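Local coordinates for protein lectin (Trichosanthes anguina, PDB 4HR6) that binds carbohydrate as a three-chain, nontoxic homologue of type II ribosome-inactivating proteins, at the interface of chains A and B. Residues are numbered along the deposited sequence; one frame, centred on the assembly and turned at random. Chains: chain A, Lectin; chain B, Lectin.

The interface of chains A and B. Residues chain A 5, 8-10, 13-14; chain B 128, 131.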
ATOM      1  N   LEU A   5     -26.185 -10.619  -4.578  1.00 40.25           N
ATOM      2  CA  LEU A   5     -26.497  -9.499  -3.709  1.00 43.77           C
ATOM      3  C   LEU A   5     -27.514  -9.822  -2.603  1.00 47.42           C
ATOM      4  O   LEU A   5     -27.470  -9.187  -1.558  1.00 47.93           O
ATOM      5  CB  LEU A   5     -26.919  -8.278  -4.513  1.00 43.67           C
ATOM      6  CG  LEU A   5     -25.765  -7.628  -5.277  1.00 47.11           C
ATOM      7  CD1 LEU A   5     -26.264  -6.392  -6.008  1.00 47.11           C
ATOM      8  CD2 LEU A   5     -24.630  -7.269  -4.323  1.00 50.15           C
ATOM      9  N   ALA A   8     -25.743 -10.803   0.745  1.00 67.46           N
ATOM     10  CA  ALA A   8     -24.529  -9.986   0.690  1.00 66.21           C
ATOM     11  C   ALA A   8     -24.384  -8.994   1.835  1.00 61.66           C
ATOM     12  O   ALA A   8     -25.255  -8.160   2.073  1.00 63.54           O
ATOM     13  CB  ALA A   8     -24.475  -9.232  -0.622  1.00 70.30           C
ATOM     14  N   ASN A   9     -23.259  -9.087   2.525  1.00 55.41           N
ATOM     15  CA  ASN A   9     -22.851  -8.073   3.485  1.00 55.34           C
ATOM     16  C   ASN A   9     -21.360  -7.792   3.297  1.00 51.35           C
ATOM     17  O   ASN A   9     -20.718  -8.407   2.447  1.00 47.80           O
ATOM     18  CB  ASN A   9     -23.146  -8.543   4.915  1.00 53.77           C
ATOM     19  CG  ASN A   9     -22.581  -9.916   5.202  1.00 55.35           C
ATOM     20  OD1 ASN A   9     -21.366 -10.130   5.180  1.00 55.70           O
ATOM     21  ND2 ASN A   9     -23.462 -10.864   5.470  1.00 58.81           N
ATOM     22  N   SER A  10     -20.823  -6.877   4.099  1.00 49.12           N
ATOM     23  CA  SER A  10     -19.414  -6.529   4.059  1.00 47.32           C
ATOM     24  C   SER A  10     -18.516  -7.764   4.028  1.00 44.60           C
ATOM     25  O   SER A  10     -17.587  -7.850   3.216  1.00 45.05           O
ATOM     26  CB  SER A  10     -19.059  -5.642   5.255  1.00 48.96           C
ATOM     27  OG  SER A  10     -17.673  -5.360   5.270  1.00 48.61           O
ATOM     28  N   TYR A  13     -18.792  -9.718   0.608  1.00 38.36           N
ATOM     29  CA  TYR A  13     -18.123  -8.889  -0.388  1.00 36.41           C
ATOM     30  C   TYR A  13     -16.599  -9.080  -0.336  1.00 36.18           C
ATOM     31  O   TYR A  13     -15.989  -9.418  -1.342  1.00 36.31           O
ATOM     32  CB  TYR A  13     -18.495  -7.418  -0.214  1.00 35.66           C
ATOM     33  CG  TYR A  13     -17.698  -6.509  -1.124  1.00 36.31           C
ATOM     34  CD1 TYR A  13     -17.931  -6.497  -2.502  1.00 35.05           C
ATOM     35  CD2 TYR A  13     -16.684  -5.706  -0.624  1.00 35.60           C
ATOM     36  CE1 TYR A  13     -17.198  -5.698  -3.348  1.00 35.48           C
ATOM     37  CE2 TYR A  13     -15.942  -4.889  -1.465  1.00 38.35           C
ATOM     38  CZ  TYR A  13     -16.197  -4.899  -2.830  1.00 37.01           C
ATOM     39  OH  TYR A  13     -15.461  -4.101  -3.666  1.00 36.16           O
ATOM     40  N   LYS A  14     -16.002  -8.942   0.846  1.00 37.28           N
ATOM     41  CA  LYS A  14     -14.544  -9.120   1.024  1.00 37.61           C
ATOM     42  C   LYS A  14     -14.050 -10.514   0.690  1.00 38.77           C
ATOM     43  O   LYS A  14     -12.961 -10.670   0.153  1.00 38.92           O
ATOM     44  CB  LYS A  14     -14.121  -8.814   2.446  1.00 39.12           C
ATOM     45  CG  LYS A  14     -14.210  -7.355   2.810  1.00 43.45           C
ATOM     46  CD  LYS A  14     -13.698  -7.160   4.226  1.00 48.51           C
ATOM     47  CE  LYS A  14     -14.071  -5.799   4.780  1.00 50.10           C
ATOM     48  NZ  LYS A  14     -13.872  -5.742   6.262  1.00 55.41           N
TER
ATOM     49  N   ALA B 128     -16.600  -1.827   1.060  1.00 36.03           N
ATOM     50  CA  ALA B 128     -17.107  -2.605   2.191  1.00 38.20           C
ATOM     51  C   ALA B 128     -17.945  -1.749   3.147  1.00 38.95           C
ATOM     52  O   ALA B 128     -18.997  -2.174   3.585  1.00 40.61           O
ATOM     53  CB  ALA B 128     -15.974  -3.273   2.941  1.00 38.96           C
ATOM     54  N   PHE B 131     -21.510  -1.339   2.010  1.00 39.39           N
ATOM     55  CA  PHE B 131     -22.304  -2.509   2.366  1.00 44.67           C
ATOM     56  C   PHE B 131     -22.717  -2.485   3.841  1.00 50.65           C
ATOM     57  O   PHE B 131     -23.839  -2.878   4.162  1.00 53.01           O
ATOM     58  CB  PHE B 131     -21.539  -3.813   2.104  1.00 46.41           C
ATOM     59  CG  PHE B 131     -21.614  -4.310   0.680  1.00 47.13           C
ATOM     60  CD1 PHE B 131     -22.457  -5.356   0.341  1.00 47.09           C
ATOM     61  CD2 PHE B 131     -20.830  -3.746  -0.319  1.00 47.26           C
ATOM     62  CE1 PHE B 131     -22.513  -5.833  -0.960  1.00 47.07           C
ATOM     63  CE2 PHE B 131     -20.896  -4.215  -1.619  1.00 48.80           C
ATOM     64  CZ  PHE B 131     -21.737  -5.258  -1.943  1.00 45.09           C
TER
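Two segments of the ribosome-inactivating-protein fold, carried here on separate chains, pack helix against helix: the start of A helix 10-24, with the loop leading into it, lies on B helix 121-132. The contact is apolar and centres on the ring of B:Phe131. With CG anti to its carbonyl carbon (chi1 -84°), this side chain leans off its helix into chain A, where a flat hydrocarbon ring suits a site lined by A:Ala8, the A:Asn9 backbone and A:Tyr13. A:Tyr13 gives apolar carbons to one face of that ring; its CB stands 4.1 Å above the plane of B:Phe131, over the centre. The two side chains cross at about a right angle. The tyrosine CG is anti to the backbone N (chi1 173°), and ring carbon CD1 of A:Tyr13 lies 3.8 Å from B:Phe131 CE2. Toward the loop, the methyl CB of A:Ala8 touches B:Phe131 CE1 at 3.9 Å, small enough, it seems, to allow the backbone near: the A:Asn9 carbonyl carbon C is 4.0 Å from B:Phe131 CD1. At the root of the ring, B:Phe131 CB packs 4.0 Å from CA of A:Ser10, the first residue of the A helix. Small A:Ser10, its OG anti to the backbone N (chi1 177°), fits against B:Ala128, whose methyl CB sits 3.6 Å from that OG and probably allows the helices to approach. The extended A:Lys14 chain lays its methylene CE alongside, 3.7 Å from B:Ala128 CB, using its aliphatic part.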